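Local coordinates for protein transcriptional regulator, MarR family (Bacillus cereus, PDB 4XRF) that probably binds DNA as a winged helix-turn-helix transcription factor of the MarR family and thereby regulates gene expression, at residues L39-H44 and A54-V59. Residues are numbered along the deposited sequence; the frame is centred on the assembly and turned at random.
With SO4 (sulfate ion), chain K; PO4 (phosphate ion), chain C.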
loop_
_atom_site.group_PDB
_atom_site.type_symbol
_atom_site.label_atom_id
_atom_site.label_comp_id
_atom_site.label_asym_id
_atom_site.label_seq_id
_atom_site.Cartn_x
_atom_site.Cartn_y
_atom_site.Cartn_z
ATOM N N LEU A 39 16.262 8.205 -14.943
ATOM C CA LEU A 39 17.721 8.198 -14.950
ATOM C C LEU A 39 18.309 7.378 -16.115
ATOM O O LEU A 39 19.330 7.780 -16.688
ATOM C CB LEU A 39 18.290 7.682 -13.607
ATOM C CG LEU A 39 17.963 8.497 -12.340
ATOM C CD1 LEU A 39 18.686 7.906 -11.136
ATOM C CD2 LEU A 39 18.330 9.970 -12.499
ATOM N N LYS A 40 17.681 6.248 -16.453
ATOM C CA LYS A 40 18.125 5.459 -17.605
ATOM C C LYS A 40 17.985 6.223 -18.918
ATOM O O LYS A 40 18.870 6.140 -19.764
ATOM C CB LYS A 40 17.386 4.128 -17.730
ATOM C CG LYS A 40 17.707 3.132 -16.646
ATOM C CD LYS A 40 17.029 1.790 -16.920
ATOM C CE LYS A 40 17.731 0.983 -18.009
ATOM N NZ LYS A 40 17.138 -0.394 -18.109
ATOM N N ILE A 41 16.878 6.951 -19.093
ATOM C CA ILE A 41 16.698 7.793 -20.289
ATOM C C ILE A 41 17.827 8.828 -20.405
ATOM O O ILE A 41 18.423 8.986 -21.469
ATOM C CB ILE A 41 15.325 8.505 -20.311
ATOM C CG1 ILE A 41 14.190 7.472 -20.320
ATOM C CG2 ILE A 41 15.222 9.445 -21.517
ATOM C CD1 ILE A 41 12.808 8.088 -20.196
ATOM N N LEU A 42 18.121 9.511 -19.302
ATOM C CA LEU A 42 19.144 10.563 -19.270
ATOM C C LEU A 42 20.552 9.996 -19.414
ATOM O O LEU A 42 21.435 10.668 -19.939
ATOM C CB LEU A 42 19.037 11.382 -17.978
ATOM C CG LEU A 42 17.714 12.128 -17.813
ATOM C CD1 LEU A 42 17.603 12.685 -16.409
ATOM C CD2 LEU A 42 17.586 13.232 -18.845
ATOM N N ASP A 43 20.754 8.767 -18.929
ATOM C CA ASP A 43 22.012 8.056 -19.139
ATOM C C ASP A 43 22.189 7.696 -20.614
ATOM O O ASP A 43 23.299 7.761 -21.141
ATOM C CB ASP A 43 22.062 6.781 -18.309
ATOM C CG ASP A 43 23.468 6.205 -18.199
ATOM O OD1 ASP A 43 24.453 6.942 -18.404
ATOM O OD2 ASP A 43 23.591 5.000 -17.885
ATOM N N HIS A 44 21.095 7.316 -21.268
ATOM C CA HIS A 44 21.148 6.860 -22.643
ATOM C C HIS A 44 21.329 8.049 -23.594
ATOM O O HIS A 44 22.293 8.083 -24.357
ATOM C CB HIS A 44 19.908 6.018 -22.970
ATOM C CG HIS A 44 19.845 5.523 -24.386
ATOM N ND1 HIS A 44 18.723 4.910 -24.904
ATOM C CD2 HIS A 44 20.750 5.565 -25.395
ATOM C CE1 HIS A 44 18.941 4.592 -26.168
ATOM N NE2 HIS A 44 20.162 4.981 -26.493
ATOM N N ALA A 54 8.525 13.598 -20.257
ATOM C CA ALA A 54 7.080 13.418 -20.126
ATOM C C ALA A 54 6.512 12.529 -21.246
ATOM O O ALA A 54 5.777 11.592 -20.973
ATOM C CB ALA A 54 6.368 14.769 -20.100
ATOM N N LYS A 55 6.843 12.849 -22.502
ATOM C CA LYS A 55 6.430 12.031 -23.642
ATOM C C LYS A 55 6.906 10.582 -23.525
ATOM O O LYS A 55 6.136 9.639 -23.751
ATOM C CB LYS A 55 6.957 12.633 -24.940
ATOM C CG LYS A 55 6.031 12.431 -26.123
ATOM N N LYS A 56 8.174 10.394 -23.174
ATOM C CA LYS A 56 8.699 9.030 -23.025
ATOM C C LYS A 56 8.027 8.234 -21.901
ATOM O O LYS A 56 7.961 6.995 -21.980
ATOM C CB LYS A 56 10.215 9.035 -22.867
ATOM C CG LYS A 56 10.968 9.324 -24.160
ATOM C CD LYS A 56 12.415 9.709 -23.856
ATOM C CE LYS A 56 13.212 10.027 -25.118
ATOM N NZ LYS A 56 13.529 8.807 -25.907
ATOM N N MET A 57 7.508 8.937 -20.885
ATOM C CA MET A 57 6.835 8.291 -19.715
ATOM C C MET A 57 5.309 8.230 -19.885
ATOM O O MET A 57 4.598 7.665 -19.040
ATOM C CB MET A 57 7.131 9.045 -18.403
ATOM C CG MET A 57 8.592 9.276 -18.041
ATOM S SD MET A 57 9.503 7.783 -17.629
ATOM C CE MET A 57 8.722 7.227 -16.115
ATOM N N TYR A 58 4.810 8.871 -20.950
ATOM C CA TYR A 58 3.380 8.910 -21.254
ATOM C C TYR A 58 2.550 9.671 -20.215
ATOM O O TYR A 58 1.356 9.412 -20.040
ATOM C CB TYR A 58 2.842 7.490 -21.526
ATOM C CG TYR A 58 3.472 6.898 -22.766
ATOM C CD1 TYR A 58 4.669 6.187 -22.690
ATOM C CD2 TYR A 58 2.908 7.110 -24.030
ATOM C CE1 TYR A 58 5.267 5.672 -23.829
ATOM C CE2 TYR A 58 3.496 6.591 -25.174
ATOM C CZ TYR A 58 4.678 5.864 -25.056
ATOM O OH TYR A 58 5.275 5.344 -26.182
ATOM N N VAL A 59 3.196 10.627 -19.552
ATOM C CA VAL A 59 2.557 11.471 -18.537
ATOM C C VAL A 59 2.534 12.955 -18.945
ATOM O O VAL A 59 3.220 13.360 -19.892
ATOM C CB VAL A 59 3.261 11.328 -17.162
ATOM C CG1 VAL A 59 3.256 9.873 -16.696
ATOM C CG2 VAL A 59 4.683 11.886 -17.220
HETATM S S SO4 K . 12.960 5.384 -24.481
HETATM O O1 SO4 K . 12.061 5.959 -25.523
HETATM O O2 SO4 K . 14.021 6.377 -24.165
HETATM O O3 SO4 K . 13.618 4.153 -24.987
HETATM O O4 SO4 K . 12.115 5.106 -23.284
HETATM P P PO4 C . 14.241 -1.213 -20.545
HETATM O O1 PO4 C . 14.881 0.147 -20.656
HETATM O O2 PO4 C . 12.759 -1.059 -20.331
HETATM O O3 PO4 C . 14.531 -1.991 -21.817
HETATM O O4 PO4 C . 14.832 -1.925 -19.354
#
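Ile-41 reaches from helix 33-45 to helix 50-57 and lays both arms of its side chain against the methylenes of Lys-56. Its CG2 methyl lies 3.7 Å from Lys-56 CD, while the other arm ends with CD1 3.8 Å from Lys-56 CB, so the isoleucine follows the lysine chain from its root to its middle. Lys-56 runs extended through chi2 and chi3 and turns at chi4 (-73°), which swings the ammonium aside from this apolar strip and onto a sulfate ion. There Lys-56 NZ is hydrogen-bonded to two sulfate oxygens, O2 at 3.0 Å and O1 at 3.2 Å. The sulfate, probably taken up from the crystallisation liquor, is also held by Tyr-37 OH and by Lys-6 NZ of the second subunit. Met-57 adds a looser touch through its sulfur, SD standing 4.2 Å from Ile-41 CD1; bends at chi2 and chi3 curl the chain and bring its end nearer the isoleucine. No hydrogen bond joins the two segments, and the contact rests on aliphatic packing. Behind Met-57 the helix closes in a Schellman motif, with Tyr-58 at positive phi (66°) and Val-59 N bonded to Ala-54 O. Lys-40, the residue before Ile-41, is hydrogen-bonded through NZ to a phosphate ion, also probably from the crystallisation liquor, and forms a salt bridge with Asp-5 of the second subunit. The contact joins two successive helices of the winged helix-turn-helix domain: Leu-39 and Leu-42 pack on strand 89-93, Leu-39 and Lys-40 also meet helix 95-106, and Tyr-58 leans on helix 121-139.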